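Local coordinates for ASCH domain-containing protein (PDB 2Z0T) that is of unknown function but, as an ASCH-domain protein of the PUA-like superfamily, probably binds RNA, at residues A[4-8]-A[22-26]. Sequence-based numbering, arbitrary orientation.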
ATOM      1  N   GLU A   4     -10.445   6.018  -5.379  1.00 15.74           N
ATOM      2  CA  GLU A   4      -9.786   5.599  -6.608  1.00 17.70           C
ATOM      3  C   GLU A   4      -8.308   5.936  -6.557  1.00 18.67           C
ATOM      4  O   GLU A   4      -7.929   7.030  -6.146  1.00 20.30           O
ATOM      5  CB  GLU A   4     -10.394   6.311  -7.817  1.00 20.41           C
ATOM      6  CG  GLU A   4     -11.844   5.999  -8.091  1.00 25.35           C
ATOM      7  CD  GLU A   4     -12.378   6.798  -9.264  1.00 29.14           C
ATOM      8  OE1 GLU A   4     -11.777   6.716 -10.357  1.00 28.39           O
ATOM      9  OE2 GLU A   4     -13.391   7.507  -9.093  1.00 31.28           O
ATOM     10  N   MET A   5      -7.470   4.991  -6.961  1.00 17.43           N
ATOM     11  CA  MET A   5      -6.040   5.236  -7.010  1.00 18.54           C
ATOM     12  C   MET A   5      -5.363   4.271  -7.970  1.00 18.04           C
ATOM     13  O   MET A   5      -5.859   3.170  -8.227  1.00 15.68           O
ATOM     14  CB  MET A   5      -5.403   5.193  -5.603  1.00 22.03           C
ATOM     15  CG  MET A   5      -5.640   3.958  -4.756  1.00 22.99           C
ATOM     16  SD  MET A   5      -4.960   4.178  -3.057  1.00 17.53           S
ATOM     17  CE  MET A   5      -6.382   4.781  -2.178  1.00 23.72           C
ATOM     18  N   GLY A   6      -4.248   4.715  -8.535  1.00 16.99           N
ATOM     19  CA  GLY A   6      -3.526   3.892  -9.482  1.00 14.75           C
ATOM     20  C   GLY A   6      -2.760   2.772  -8.813  1.00 15.04           C
ATOM     21  O   GLY A   6      -2.455   2.836  -7.620  1.00 16.73           O
ATOM     22  N   LEU A   7      -2.459   1.738  -9.583  1.00 13.52           N
ATOM     23  CA  LEU A   7      -1.709   0.598  -9.079  1.00 18.13           C
ATOM     24  C   LEU A   7      -1.024  -0.105 -10.239  1.00 20.21           C
ATOM     25  O   LEU A   7      -1.656  -0.404 -11.253  1.00 20.15           O
ATOM     26  CB  LEU A   7      -2.640  -0.379  -8.363  1.00 16.16           C
ATOM     27  CG  LEU A   7      -1.944  -1.549  -7.663  1.00 17.20           C
ATOM     28  CD1 LEU A   7      -1.117  -1.024  -6.487  1.00 17.27           C
ATOM     29  CD2 LEU A   7      -2.985  -2.551  -7.178  1.00 18.04           C
ATOM     30  N   GLN A   8       0.273  -0.360 -10.094  1.00 21.31           N
ATOM     31  CA  GLN A   8       1.025  -1.037 -11.141  1.00 23.24           C
ATOM     32  C   GLN A   8       0.487  -2.441 -11.378  1.00 23.05           C
ATOM     33  O   GLN A   8       0.034  -3.117 -10.453  1.00 21.20           O
ATOM     34  CB  GLN A   8       2.512  -1.089 -10.782  1.00 24.12           C
ATOM     35  CG  GLN A   8       3.194   0.265 -10.869  1.00 31.59           C
ATOM     36  CD  GLN A   8       4.700   0.184 -10.702  1.00 36.49           C
ATOM     37  OE1 GLN A   8       5.410   1.168 -10.911  1.00 40.34           O
ATOM     38  NE2 GLN A   8       5.197  -0.988 -10.318  1.00 36.27           N
ATOM     39  N   ILE A  22      -1.218  -6.133   1.765  1.00 12.44           N
ATOM     40  CA  ILE A  22      -1.044  -4.772   2.249  1.00 12.66           C
ATOM     41  C   ILE A  22      -0.649  -3.838   1.114  1.00 12.63           C
ATOM     42  O   ILE A  22       0.162  -4.202   0.262  1.00 13.50           O
ATOM     43  CB  ILE A  22       0.088  -4.706   3.306  1.00 13.03           C
ATOM     44  CG1 ILE A  22      -0.205  -5.669   4.459  1.00 15.24           C
ATOM     45  CG2 ILE A  22       0.262  -3.271   3.803  1.00 17.63           C
ATOM     46  CD1 ILE A  22      -1.472  -5.347   5.235  1.00 12.27           C
ATOM     47  N   GLU A  23      -1.225  -2.640   1.099  1.00 12.81           N
ATOM     48  CA  GLU A  23      -0.859  -1.653   0.095  1.00 13.13           C
ATOM     49  C   GLU A  23      -0.230  -0.491   0.851  1.00 13.97           C
ATOM     50  O   GLU A  23      -0.874   0.132   1.695  1.00 14.90           O
ATOM     51  CB  GLU A  23      -2.074  -1.156  -0.688  1.00 17.06           C
ATOM     52  CG  GLU A  23      -1.777   0.050  -1.598  1.00 17.75           C
ATOM     53  CD  GLU A  23      -0.704  -0.224  -2.651  1.00 19.64           C
ATOM     54  OE1 GLU A  23      -0.201  -1.365  -2.723  1.00 20.31           O
ATOM     55  OE2 GLU A  23      -0.361   0.708  -3.411  1.00 17.18           O
ATOM     56  N   GLY A  24       1.036  -0.223   0.557  1.00 14.82           N
ATOM     57  CA  GLY A  24       1.732   0.868   1.213  1.00 13.71           C
ATOM     58  C   GLY A  24       1.627   2.128   0.380  1.00 13.33           C
ATOM     59  O   GLY A  24       1.772   2.081  -0.841  1.00 13.92           O
ATOM     60  N   ARG A  25       1.375   3.251   1.045  1.00 12.58           N
ATOM     61  CA  ARG A  25       1.231   4.545   0.389  1.00 13.54           C
ATOM     62  C   ARG A  25       1.741   5.634   1.317  1.00 15.01           C
ATOM     63  O   ARG A  25       1.985   5.391   2.499  1.00 12.35           O
ATOM     64  CB  ARG A  25      -0.250   4.833   0.117  1.00 16.58           C
ATOM     65  CG  ARG A  25      -0.908   3.905  -0.868  1.00 16.49           C
ATOM     66  CD  ARG A  25      -0.722   4.399  -2.282  1.00 17.22           C
ATOM     67  NE  ARG A  25      -1.031   3.341  -3.233  1.00 17.19           N
ATOM     68  CZ  ARG A  25      -1.443   3.548  -4.476  1.00 19.82           C
ATOM     69  NH1 ARG A  25      -1.605   4.784  -4.931  1.00 17.01           N
ATOM     70  NH2 ARG A  25      -1.693   2.510  -5.261  1.00 19.72           N
ATOM     71  N   LEU A  26       1.906   6.837   0.779  1.00 14.55           N
ATOM     72  CA  LEU A  26       2.300   7.962   1.610  1.00 17.05           C
ATOM     73  C   LEU A  26       1.015   8.278   2.359  1.00 17.66           C
ATOM     74  O   LEU A  26      -0.072   8.216   1.779  1.00 17.19           O
ATOM     75  CB  LEU A  26       2.684   9.175   0.763  1.00 16.70           C
ATOM     76  CG  LEU A  26       4.101   9.235   0.198  1.00 18.46           C
ATOM     77  CD1 LEU A  26       4.229  10.442  -0.720  1.00 21.77           C
ATOM     78  CD2 LEU A  26       5.099   9.321   1.345  1.00 19.34           C
TER
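Arg-25 reaches from strand 22-26 to the backbone of Gly-6, where its NH2 donates to the carbonyl O at 2.5 Å. The bond is short and practically straight (178° at the hydrogen), and the oxygen lies in the guanidinium plane, met almost head-on. Over one face of the same guanidinium sits the thioether of Met-5, with SD 3.8 Å from CZ of Arg-25 and above the centre of the group. Leu-7 adds a methyl at the guanidinium edge, and its CD1 also packs 3.6 Å from OE2 of Glu-23.

That carboxylate fixes how the guanidinium is turned. Arg-25 grips Glu-23 side-on, sending NE (2.7 Å) and NH2 (2.9 Å) to the single atom OE2. The NE bond uses the anti lone pair, whereas NH2 approaches well out of the carboxylate plane. A bend at chi2 (59°) folds Glu-23 toward Arg-25, two residues along the strand, and its OE1 forms a salt bridge with Lys-20. The carboxylate probably balances the buried positive charge, with the Gly-6 carbonyl a further acceptor.

Strands 2-5 and 22-26 edge the mixed five-stranded sheet. Side chains of 22-26 meet the end of 2-5 and the loop into helix 9-16 without backbone pairing, consistent with the barrel-like sheet of PUA-like folds. Phe-42 of strand 39-42 touches Met-5, Leu-7 and Arg-25, Val-101 of strand 100-107 touches Arg-25, and Leu-7 packs on Ile-12 and Ile-15 of helix 9-16.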